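Local structure of acyl-coenzyme A oxidase acox-1.2 (Caenorhabditis elegans, 5K3J) at residues N489-Q494 / Y573-F577; V484-E488 / R532-E537; Y106-A112 / N242-A246; K76-L80 / L99-I104. The protein catalyses the FAD-dependent, O2-consuming desaturation of the side chain of CoA-linked ascaroside pheromones, the first step of their peroxisomal beta-oxidation. The contacts are given in a common frame with arbitrary orientation. Numbering follows the deposited sequence.

Interaction 1. Residues N489-Q494 / Y573-F577; sequences NMARRQ and YALEF. With ATP (adenosine-5'-triphosphate), chain D.
Residues 489-494 are a kinked piece of helix 481-507: Met-490 has a positive phi (57°), and regular turns resume with Gln-494 N bonded to Met-490 O at 2.7 Å. Facing it, 573-577 starts in a weakly bonded helical turn around Tyr-573 and Ala-574 and continues as loop. The CA atoms of Met-490 and Tyr-573 lie 5.4 Å apart, the nearest across the pair. Apolar packing centres on Met-490 (chi1 m, chi2 t, chi3 m): SD is 3.4 Å from Ala-574 CB, CG 3.9 Å from Tyr-573 CB. A CH-pi contact follows, with Asn-489 CB 3.6 Å above the centroid of the Phe-577 ring, while Arg-493 CG touches that ring's edge, 3.7 Å from CE2. No hydrogen bond joins the segments. The polar link goes to the nucleotide instead: Tyr-573 (chi1 m) donates from OH to ATP O1G at 2.5 Å. Beside it stands Arg-525, and His-340 and Gln-402 of the second subunit also hold this ATP, making it a nucleotide site shared across the dimer.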
# COMPACT_ATOMS: atom_id res chain seq x y z
N ASN A 489 -4.86 -21.63 22.46
CA ASN A 489 -4.10 -20.80 23.38
C ASN A 489 -3.72 -19.52 22.64
O ASN A 489 -4.23 -19.27 21.54
CB ASN A 489 -2.86 -21.54 23.90
CG ASN A 489 -3.18 -22.95 24.38
OD1 ASN A 489 -3.73 -23.14 25.47
ND2 ASN A 489 -2.81 -23.94 23.58
N MET A 490 -2.85 -18.70 23.23
CA MET A 490 -2.58 -17.36 22.70
C MET A 490 -3.86 -16.54 22.62
O MET A 490 -4.01 -15.53 23.31
CB MET A 490 -1.93 -17.41 21.31
CG MET A 490 -0.64 -18.17 21.20
SD MET A 490 0.07 -17.97 19.55
CE MET A 490 -1.01 -19.01 18.57
N ALA A 491 -4.78 -16.99 21.76
CA ALA A 491 -6.11 -16.41 21.64
C ALA A 491 -6.81 -16.35 22.99
O ALA A 491 -7.06 -15.26 23.52
CB ALA A 491 -6.94 -17.22 20.66
N ARG A 492 -7.12 -17.52 23.55
CA ARG A 492 -7.72 -17.63 24.88
C ARG A 492 -6.93 -16.84 25.91
O ARG A 492 -7.50 -16.14 26.75
CB ARG A 492 -7.79 -19.10 25.30
CG ARG A 492 -8.24 -19.31 26.74
CD ARG A 492 -8.00 -20.75 27.19
NE ARG A 492 -8.56 -21.73 26.26
CZ ARG A 492 -7.83 -22.51 25.47
NH1 ARG A 492 -6.51 -22.43 25.49
NH2 ARG A 492 -8.43 -23.37 24.65
N ARG A 493 -5.60 -16.97 25.83
CA ARG A 493 -4.68 -16.23 26.68
C ARG A 493 -4.97 -14.74 26.64
O ARG A 493 -5.37 -14.14 27.64
CB ARG A 493 -3.23 -16.49 26.25
CG ARG A 493 -2.24 -16.72 27.39
CD ARG A 493 -1.94 -15.45 28.16
NE ARG A 493 -2.73 -15.37 29.39
CZ ARG A 493 -2.42 -14.59 30.42
NH1 ARG A 493 -3.20 -14.58 31.50
NH2 ARG A 493 -1.33 -13.83 30.39
N GLN A 494 -4.79 -14.15 25.46
CA GLN A 494 -4.98 -12.72 25.25
C GLN A 494 -6.41 -12.28 25.55
O GLN A 494 -6.62 -11.21 26.13
CB GLN A 494 -4.61 -12.34 23.82
CG GLN A 494 -4.73 -10.86 23.50
CD GLN A 494 -3.70 -10.02 24.22
OE1 GLN A 494 -2.59 -10.47 24.49
NE2 GLN A 494 -4.07 -8.78 24.55
N TYR A 573 3.23 -14.23 21.26
CA TYR A 573 2.11 -14.76 22.02
C TYR A 573 2.26 -16.26 22.27
O TYR A 573 1.76 -16.78 23.27
CB TYR A 573 0.79 -14.49 21.29
CG TYR A 573 0.48 -13.02 21.10
CD1 TYR A 573 0.36 -12.17 22.20
CD2 TYR A 573 0.30 -12.48 19.83
CE1 TYR A 573 0.08 -10.83 22.03
CE2 TYR A 573 0.01 -11.14 19.66
CZ TYR A 573 -0.10 -10.32 20.77
OH TYR A 573 -0.38 -8.99 20.60
N ALA A 574 2.95 -16.94 21.36
CA ALA A 574 3.07 -18.39 21.41
C ALA A 574 4.21 -18.87 22.30
O ALA A 574 4.50 -20.06 22.34
CB ALA A 574 3.27 -18.95 20.00
N LEU A 575 4.85 -17.95 23.01
CA LEU A 575 6.00 -18.32 23.83
C LEU A 575 5.65 -18.42 25.31
O LEU A 575 6.53 -18.62 26.15
CB LEU A 575 7.14 -17.32 23.61
CG LEU A 575 7.75 -17.43 22.21
CD1 LEU A 575 8.83 -16.39 21.98
CD2 LEU A 575 8.29 -18.84 21.95
N GLU A 576 4.37 -18.27 25.63
CA GLU A 576 3.87 -18.64 26.95
C GLU A 576 3.71 -20.16 26.99
O GLU A 576 3.59 -20.75 28.05
CB GLU A 576 2.53 -17.97 27.25
CG GLU A 576 2.63 -16.61 27.92
CD GLU A 576 2.03 -15.51 27.07
OE1 GLU A 576 2.24 -14.33 27.40
OE2 GLU A 576 1.35 -15.84 26.07
N PHE A 577 3.72 -20.76 25.80
CA PHE A 577 3.38 -22.17 25.65
C PHE A 577 4.43 -22.98 24.91
O PHE A 577 4.30 -24.20 24.77
CB PHE A 577 2.03 -22.30 24.93
CG PHE A 577 0.89 -21.64 25.64
CD1 PHE A 577 0.07 -22.36 26.49
CD2 PHE A 577 0.61 -20.29 25.45
CE1 PHE A 577 -0.98 -21.76 27.15
CE2 PHE A 577 -0.44 -19.68 26.10
CZ PHE A 577 -1.24 -20.42 26.95
PG ATP D . 0.32 -8.20 17.04
O1G ATP D . -0.66 -8.66 18.10
O2G ATP D . 1.36 -7.22 17.55
O3G ATP D . 0.87 -9.31 16.18
PB ATP D . 0.08 -6.42 14.89
O1B ATP D . -0.31 -6.98 13.54
O2B ATP D . 1.54 -6.20 15.22
O3B ATP D . -0.59 -7.33 16.04
PA ATP D . -0.27 -4.02 16.25
O1A ATP D . -1.41 -3.85 17.23
O2A ATP D . 1.09 -4.47 16.76
O3A ATP D . -0.73 -5.04 15.10
O5' ATP D . -0.08 -2.66 15.43
C5' ATP D . 0.82 -2.59 14.33
C4' ATP D . 0.16 -1.73 13.27
O4' ATP D . -0.63 -2.53 12.38
C3' ATP D . -0.76 -0.73 13.94
O3' ATP D . -0.41 0.59 13.53
C2' ATP D . -2.15 -1.08 13.45
O2' ATP D . -2.91 0.09 13.13
C1' ATP D . -1.91 -1.93 12.21
N9 ATP D . -2.95 -2.99 12.05
C8 ATP D . -3.00 -4.15 12.73
N7 ATP D . -4.07 -4.89 12.36
C5 ATP D . -4.73 -4.21 11.41
C6 ATP D . -5.95 -4.42 10.60
N6 ATP D . -6.69 -5.55 10.71
N1 ATP D . -6.29 -3.44 9.72
C2 ATP D . -5.56 -2.32 9.60
N3 ATP D . -4.45 -2.06 10.31
C4 ATP D . -3.99 -2.95 11.21

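Interaction 2. Residues V484-E488 / R532-E537; sequences VKMFE and RLFIIE
Both segments are regular helix, 484-488 from helix 481-507 and 532-537 from helix 520-543. They run nearly antiparallel, with 160° between their N-to-C directions (signed crossing -160°) and axes 9.7 Å apart at closest approach. Phe-487 and Leu-533 set the register, CA to CA 5.6 Å. The Phe-487 side chain, its chi1 off-well at -98°, leans across so that Ile-536 CD1 (chi1 m, chi2 t) sits over one ring face, 3.5 Å from the centroid and 14° off the normal, a CH-pi contact. Leu-533 (chi1 t, chi2 p) packs against the 484-488 helix: CD1 is 3.8 Å from Phe-487 CB and 4.2 Å from Val-484 CG1, and CD2 is 3.6 Å from Phe-487 O. Val-484 CG2 adds Ile-536 CG2 at 4.0 Å. Arg-532 brushes Phe-487 through its CB, but its guanidinium turns to salt bridges with Glu-566 and Asp-569. With no hydrogen bond or salt bridge between 484-488 and 532-537, what joins these two segments of the C-terminal helical region is apolar side-chain packing.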
# COMPACT_ATOMS: atom_id res chain seq x y z
N VAL A 484 -3.44 -26.07 16.04
CA VAL A 484 -4.76 -25.49 16.31
C VAL A 484 -4.93 -25.34 17.82
O VAL A 484 -5.44 -24.33 18.30
CB VAL A 484 -5.88 -26.37 15.74
CG1 VAL A 484 -7.24 -25.94 16.27
CG2 VAL A 484 -5.86 -26.33 14.22
N LYS A 485 -4.47 -26.35 18.55
CA LYS A 485 -4.45 -26.31 20.01
C LYS A 485 -3.58 -25.16 20.52
O LYS A 485 -3.88 -24.55 21.54
CB LYS A 485 -3.95 -27.64 20.57
CG LYS A 485 -4.98 -28.43 21.37
CD LYS A 485 -6.07 -29.00 20.46
CE LYS A 485 -7.45 -28.58 20.93
NZ LYS A 485 -8.53 -29.47 20.43
N MET A 486 -2.49 -24.89 19.81
CA MET A 486 -1.61 -23.78 20.16
C MET A 486 -2.28 -22.45 19.84
O MET A 486 -2.10 -21.47 20.56
CB MET A 486 -0.27 -23.89 19.43
CG MET A 486 0.68 -22.73 19.69
SD MET A 486 1.14 -22.57 21.42
CE MET A 486 1.92 -24.15 21.72
N PHE A 487 -3.07 -22.43 18.77
CA PHE A 487 -3.80 -21.23 18.38
C PHE A 487 -5.06 -21.05 19.21
O PHE A 487 -5.64 -19.96 19.24
CB PHE A 487 -4.15 -21.26 16.89
CG PHE A 487 -3.20 -20.48 16.03
CD1 PHE A 487 -3.36 -19.11 15.87
CD2 PHE A 487 -2.15 -21.11 15.39
CE1 PHE A 487 -2.48 -18.39 15.08
CE2 PHE A 487 -1.28 -20.39 14.60
CZ PHE A 487 -1.44 -19.03 14.45
N GLU A 488 -5.50 -22.12 19.86
CA GLU A 488 -6.58 -22.03 20.83
C GLU A 488 -6.07 -21.29 22.05
O GLU A 488 -6.76 -20.43 22.60
CB GLU A 488 -7.10 -23.40 21.23
CG GLU A 488 -7.99 -24.04 20.19
CD GLU A 488 -8.59 -25.33 20.69
OE1 GLU A 488 -8.28 -25.70 21.84
OE2 GLU A 488 -9.35 -25.98 19.94
N ARG A 532 -7.67 -15.44 13.34
CA ARG A 532 -6.59 -16.16 12.70
C ARG A 532 -6.73 -17.63 13.03
O ARG A 532 -6.43 -18.50 12.21
CB ARG A 532 -5.23 -15.62 13.13
CG ARG A 532 -4.88 -14.28 12.51
CD ARG A 532 -3.49 -14.30 11.89
NE ARG A 532 -2.61 -13.32 12.51
CZ ARG A 532 -1.34 -13.15 12.17
NH1 ARG A 532 -0.80 -13.91 11.22
NH2 ARG A 532 -0.60 -12.24 12.77
N LEU A 533 -7.18 -17.91 14.24
CA LEU A 533 -7.49 -19.27 14.65
C LEU A 533 -8.58 -19.85 13.76
O LEU A 533 -8.48 -20.99 13.30
CB LEU A 533 -7.92 -19.32 16.12
CG LEU A 533 -8.66 -20.56 16.62
CD1 LEU A 533 -7.83 -21.83 16.43
CD2 LEU A 533 -9.04 -20.40 18.09
N PHE A 534 -9.61 -19.05 13.50
CA PHE A 534 -10.74 -19.50 12.70
C PHE A 534 -10.35 -19.79 11.26
O PHE A 534 -10.77 -20.80 10.69
CB PHE A 534 -11.87 -18.46 12.73
CG PHE A 534 -13.11 -18.89 12.00
CD1 PHE A 534 -14.10 -19.59 12.65
CD2 PHE A 534 -13.27 -18.60 10.65
CE1 PHE A 534 -15.24 -20.00 11.98
CE2 PHE A 534 -14.40 -18.99 9.98
CZ PHE A 534 -15.39 -19.70 10.64
N ILE A 535 -9.57 -18.89 10.66
CA ILE A 535 -9.10 -19.06 9.29
C ILE A 535 -8.39 -20.40 9.13
O ILE A 535 -8.57 -21.09 8.13
CB ILE A 535 -8.15 -17.90 8.88
CG1 ILE A 535 -8.92 -16.58 8.84
CG2 ILE A 535 -7.51 -18.18 7.53
CD1 ILE A 535 -8.04 -15.35 8.84
N ILE A 536 -7.59 -20.75 10.13
CA ILE A 536 -6.86 -22.02 10.14
C ILE A 536 -7.80 -23.22 10.19
O ILE A 536 -7.67 -24.16 9.40
CB ILE A 536 -5.89 -22.07 11.33
CG1 ILE A 536 -4.80 -21.02 11.16
CG2 ILE A 536 -5.28 -23.46 11.47
CD1 ILE A 536 -3.81 -20.97 12.30
N GLU A 537 -8.75 -23.19 11.13
CA GLU A 537 -9.73 -24.27 11.28
C GLU A 537 -10.53 -24.48 10.00
O GLU A 537 -10.69 -25.60 9.53
CB GLU A 537 -10.69 -23.97 12.43
CG GLU A 537 -10.03 -23.77 13.78
CD GLU A 537 -11.04 -23.66 14.89
OE1 GLU A 537 -11.60 -22.56 15.08
OE2 GLU A 537 -11.28 -24.68 15.58

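Interaction 3. Residues Y106-A112 / N242-A246; sequences YEGHPFA and NFNAA
Glu-107 buries the most surface here, and its carbonyl is the hub of the contact. Neither segment is regular helix or strand; Phe-243 to Ala-246 form a type I turn, as do His-109 to Ala-112, where the next helix starts. CA atoms come as near as 4.4 Å for Glu-107 and Phe-243 and 4.2 Å for Gly-108 and Ala-246. Ala-245 N donates to Glu-107 O at 3.0 Å, and Glu-107 CB meets Ala-245 CB at 4.0 Å. The Glu-107 side chain (chi1 m, chi2 t) extends to a water that donates from 2.7 Å to both Glu-107 OE1 and Asn-242 OD1 and accepts from Asn-244 N at 3.2 Å; Glu-107 also forms a salt bridge with Lys-69. Phe-243, at phi/psi 63/35 with chi1 t, presents its ring edge to Tyr-106 O, 3.2 Å from CE1, and to Ala-112 CB, 4.5 Å from CZ. Phe-243 and Ala-112 both line the ascaroside-CoA pocket, so a loop of the N-terminal helical region meets one of the beta region beside substrate and flavin. Phe-243 N bonds to Asn-242 OD1 at 2.7 Å. At Gly-108 (117/153) a CB would clash with Ala-246 CB, which packs 3.8 Å from Gly-108 CA.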
# COMPACT_ATOMS: atom_id res chain seq x y z
N TYR A 106 -12.45 -4.71 -11.80
CA TYR A 106 -12.60 -4.30 -10.41
C TYR A 106 -12.75 -2.79 -10.24
O TYR A 106 -13.16 -2.32 -9.18
CB TYR A 106 -11.41 -4.77 -9.59
CG TYR A 106 -11.04 -6.23 -9.77
CD1 TYR A 106 -12.01 -7.21 -9.95
CD2 TYR A 106 -9.71 -6.62 -9.76
CE1 TYR A 106 -11.65 -8.54 -10.11
CE2 TYR A 106 -9.35 -7.93 -9.92
CZ TYR A 106 -10.32 -8.89 -10.09
OH TYR A 106 -9.98 -10.22 -10.25
N GLU A 107 -12.44 -2.03 -11.29
CA GLU A 107 -12.31 -0.58 -11.15
C GLU A 107 -13.63 0.18 -11.10
O GLU A 107 -13.65 1.39 -10.88
CB GLU A 107 -11.44 -0.04 -12.29
CG GLU A 107 -10.16 -0.82 -12.47
CD GLU A 107 -9.09 -0.02 -13.19
OE1 GLU A 107 -9.19 1.22 -13.20
OE2 GLU A 107 -8.16 -0.64 -13.75
N GLY A 108 -14.75 -0.53 -11.29
CA GLY A 108 -16.06 0.05 -11.07
C GLY A 108 -16.94 0.14 -12.30
O GLY A 108 -16.45 0.22 -13.43
N HIS A 109 -18.25 0.12 -12.06
CA HIS A 109 -19.25 0.22 -13.12
C HIS A 109 -20.57 0.70 -12.52
O HIS A 109 -20.76 0.60 -11.30
CB HIS A 109 -19.42 -1.13 -13.82
CG HIS A 109 -19.87 -2.23 -12.91
ND1 HIS A 109 -21.20 -2.56 -12.75
CD2 HIS A 109 -19.18 -3.07 -12.12
CE1 HIS A 109 -21.30 -3.56 -11.90
NE2 HIS A 109 -20.09 -3.89 -11.49
N PRO A 110 -21.47 1.24 -13.35
CA PRO A 110 -22.73 1.82 -12.86
C PRO A 110 -23.57 0.91 -11.95
O PRO A 110 -24.43 1.43 -11.23
CB PRO A 110 -23.50 2.12 -14.15
CG PRO A 110 -22.44 2.40 -15.14
CD PRO A 110 -21.31 1.46 -14.80
N PHE A 111 -23.33 -0.39 -11.97
CA PHE A 111 -24.19 -1.34 -11.25
C PHE A 111 -23.51 -2.07 -10.09
O PHE A 111 -24.08 -3.02 -9.55
CB PHE A 111 -24.74 -2.38 -12.23
CG PHE A 111 -25.89 -1.89 -13.05
CD1 PHE A 111 -27.14 -1.70 -12.48
CD2 PHE A 111 -25.73 -1.64 -14.40
CE1 PHE A 111 -28.20 -1.26 -13.26
CE2 PHE A 111 -26.78 -1.20 -15.17
CZ PHE A 111 -28.02 -1.01 -14.60
N ALA A 112 -22.32 -1.62 -9.70
CA ALA A 112 -21.55 -2.28 -8.65
C ALA A 112 -22.33 -2.39 -7.35
O ALA A 112 -22.70 -3.48 -6.93
CB ALA A 112 -20.24 -1.55 -8.42
N ASN A 242 -8.20 4.63 -5.74
CA ASN A 242 -8.53 3.76 -6.86
C ASN A 242 -10.04 3.70 -7.03
O ASN A 242 -10.76 4.54 -6.50
CB ASN A 242 -7.95 2.36 -6.66
CG ASN A 242 -7.53 1.73 -7.97
OD1 ASN A 242 -8.36 1.36 -8.80
ND2 ASN A 242 -6.22 1.61 -8.16
N PHE A 243 -10.51 2.69 -7.76
CA PHE A 243 -11.93 2.49 -8.00
C PHE A 243 -12.50 3.67 -8.78
O PHE A 243 -13.65 4.06 -8.57
CB PHE A 243 -12.67 2.29 -6.67
CG PHE A 243 -13.97 1.54 -6.79
CD1 PHE A 243 -13.99 0.28 -7.38
CD2 PHE A 243 -15.15 2.06 -6.29
CE1 PHE A 243 -15.17 -0.42 -7.49
CE2 PHE A 243 -16.33 1.36 -6.39
CZ PHE A 243 -16.35 0.11 -6.99
N ASN A 244 -11.70 4.23 -9.68
CA ASN A 244 -12.05 5.48 -10.35
C ASN A 244 -12.87 5.35 -11.64
O ASN A 244 -13.17 6.35 -12.29
CB ASN A 244 -10.78 6.28 -10.65
CG ASN A 244 -10.12 6.81 -9.40
OD1 ASN A 244 -10.64 7.71 -8.74
ND2 ASN A 244 -8.95 6.27 -9.07
N ALA A 245 -13.23 4.13 -12.01
CA ALA A 245 -14.16 3.96 -13.13
C ALA A 245 -15.57 4.05 -12.58
O ALA A 245 -16.54 4.20 -13.32
CB ALA A 245 -13.93 2.63 -13.84
N ALA A 246 -15.68 3.99 -11.26
CA ALA A 246 -16.94 4.17 -10.56
C ALA A 246 -17.14 5.63 -10.19
O ALA A 246 -16.18 6.38 -10.04
CB ALA A 246 -16.99 3.28 -9.33
O HOH W 1 -9.23 2.71 -10.99

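Interaction 4. Residues K76-L80 / L99-I104; sequences KISIL and LHREVI
Leu-80 (chi1 t, chi2 p) fills the apolar centre and buries more surface than any other residue of the pair. Its CD1 lies 3.7 Å from Leu-99 CD2 and 4.0 Å from Val-103 CG2; its CD2 lies 3.7 Å from Ile-104 CG1 and makes a CH-pi contact over one face of the His-100 imidazole, 3.7 Å from the centroid. Ile-77 (chi1 t, chi2 p) closes the next layer: CD1 meets Ile-104 CD1 at 3.7 Å and comes to the edge of the imidazole, 3.6 Å from His-100 CD2. Ile-104 takes chi1 m and chi2 m, which also brings CD1 3.6 Å from Lys-76 CB. The backbones beneath are helix 76-80 and helix 99-103, their axes 11.3 Å apart at closest approach and 132° between their directions (signed crossing 132°). They converge toward Lys-76 and Ile-104, whose CA atoms are 6.3 Å apart. On the polar edge there, Lys-76 (chi1 t, then p, p, p) packs CG 3.7 Å from Val-103 CG1 and donates from NZ to Val-103 O at 3.1 Å; NZ is also hydrogen-bonded to Leu-55 O and salt-bridged to Asp-57. This is oblique helix-helix packing in the core of the N-terminal helical domain of an acyl-CoA oxidase.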
# COMPACT_ATOMS: atom_id res chain seq x y z
N LYS A 76 -19.10 -1.04 -21.23
CA LYS A 76 -18.99 -2.48 -21.09
C LYS A 76 -20.18 -3.07 -20.32
O LYS A 76 -20.58 -4.20 -20.58
CB LYS A 76 -17.68 -2.84 -20.40
CG LYS A 76 -17.14 -4.21 -20.80
CD LYS A 76 -16.41 -4.16 -22.13
CE LYS A 76 -14.93 -3.85 -21.96
NZ LYS A 76 -14.26 -4.96 -21.24
N ILE A 77 -20.75 -2.31 -19.39
CA ILE A 77 -21.85 -2.81 -18.56
C ILE A 77 -23.17 -2.83 -19.34
O ILE A 77 -24.05 -3.65 -19.07
CB ILE A 77 -22.03 -1.98 -17.26
CG1 ILE A 77 -22.77 -2.79 -16.19
CG2 ILE A 77 -22.75 -0.68 -17.54
CD1 ILE A 77 -22.09 -4.11 -15.86
N SER A 78 -23.30 -1.93 -20.31
CA SER A 78 -24.51 -1.87 -21.12
C SER A 78 -24.49 -2.96 -22.18
O SER A 78 -25.53 -3.52 -22.52
CB SER A 78 -24.66 -0.49 -21.78
OG SER A 78 -23.71 -0.31 -22.82
N ILE A 79 -23.30 -3.25 -22.69
CA ILE A 79 -23.14 -4.34 -23.65
C ILE A 79 -23.31 -5.68 -22.94
O ILE A 79 -24.04 -6.56 -23.41
CB ILE A 79 -21.76 -4.31 -24.33
CG1 ILE A 79 -21.54 -2.98 -25.04
CG2 ILE A 79 -21.63 -5.46 -25.31
CD1 ILE A 79 -20.16 -2.81 -25.61
N LEU A 80 -22.64 -5.83 -21.80
CA LEU A 80 -22.69 -7.05 -21.00
C LEU A 80 -24.11 -7.39 -20.58
O LEU A 80 -24.49 -8.56 -20.53
CB LEU A 80 -21.80 -6.91 -19.77
CG LEU A 80 -21.62 -8.13 -18.88
CD1 LEU A 80 -20.95 -9.25 -19.67
CD2 LEU A 80 -20.82 -7.79 -17.64
N LEU A 99 -18.56 -13.37 -14.32
CA LEU A 99 -18.75 -12.65 -15.58
C LEU A 99 -18.32 -11.19 -15.47
O LEU A 99 -17.68 -10.66 -16.38
CB LEU A 99 -20.21 -12.74 -16.02
CG LEU A 99 -20.52 -12.08 -17.36
CD1 LEU A 99 -19.71 -12.74 -18.45
CD2 LEU A 99 -22.00 -12.14 -17.67
N HIS A 100 -18.65 -10.55 -14.35
CA HIS A 100 -18.34 -9.14 -14.18
C HIS A 100 -16.88 -8.92 -13.77
O HIS A 100 -16.24 -7.98 -14.24
CB HIS A 100 -19.29 -8.51 -13.16
CG HIS A 100 -20.68 -8.31 -13.67
ND1 HIS A 100 -21.62 -9.32 -13.69
CD2 HIS A 100 -21.29 -7.23 -14.21
CE1 HIS A 100 -22.75 -8.87 -14.20
NE2 HIS A 100 -22.57 -7.60 -14.53
N ARG A 101 -16.36 -9.79 -12.90
CA ARG A 101 -14.96 -9.69 -12.49
C ARG A 101 -14.04 -9.87 -13.70
O ARG A 101 -12.95 -9.31 -13.73
CB ARG A 101 -14.61 -10.73 -11.43
CG ARG A 101 -15.04 -10.39 -10.01
CD ARG A 101 -14.68 -11.52 -9.06
NE ARG A 101 -15.14 -11.31 -7.69
CZ ARG A 101 -15.44 -12.29 -6.85
NH1 ARG A 101 -15.33 -13.55 -7.26
NH2 ARG A 101 -15.85 -12.03 -5.62
N GLU A 102 -14.49 -10.64 -14.68
CA GLU A 102 -13.69 -10.88 -15.87
C GLU A 102 -13.92 -9.82 -16.93
O GLU A 102 -12.99 -9.14 -17.34
CB GLU A 102 -13.98 -12.26 -16.46
CG GLU A 102 -13.29 -12.47 -17.81
CD GLU A 102 -13.34 -13.91 -18.27
OE1 GLU A 102 -13.97 -14.19 -19.31
OE2 GLU A 102 -12.73 -14.77 -17.60
N VAL A 103 -15.17 -9.68 -17.38
CA VAL A 103 -15.48 -8.74 -18.45
C VAL A 103 -15.28 -7.29 -18.01
O VAL A 103 -14.49 -6.55 -18.60
CB VAL A 103 -16.93 -8.90 -18.95
CG1 VAL A 103 -17.24 -7.87 -20.02
CG2 VAL A 103 -17.13 -10.30 -19.49
N ILE A 104 -15.99 -6.88 -16.96
CA ILE A 104 -15.88 -5.50 -16.48
C ILE A 104 -14.56 -5.24 -15.75
O ILE A 104 -13.76 -4.41 -16.18
CB ILE A 104 -17.04 -5.13 -15.53
CG1 ILE A 104 -18.39 -5.40 -16.21
CG2 ILE A 104 -16.96 -3.67 -15.14
CD1 ILE A 104 -18.71 -4.48 -17.38

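Overall arrangement
From the N terminus, interaction 4 comes first, folding helix 93-103 back on helix 66-82 across 18 intervening residues. Interaction 3 opens just after it and closes a far longer loop of 129 residues, bringing the N-terminal helices against the beta region. The two contacts touch where Ile-77 and Ile-104 meet residues 109-111. In series with both, and on the opposite side of the chain's centre, come interactions 1 and 2 in the C-terminal helices. Interaction 2 closes a loop of 43 residues and interaction 1 one of 78, both mostly helical. Their segments alternate along the chain, so they cross: helix 481-507 pairs first with 532-537 and then with 573-577, and Met-486 SD packs 3.6 Å from Phe-577 CB.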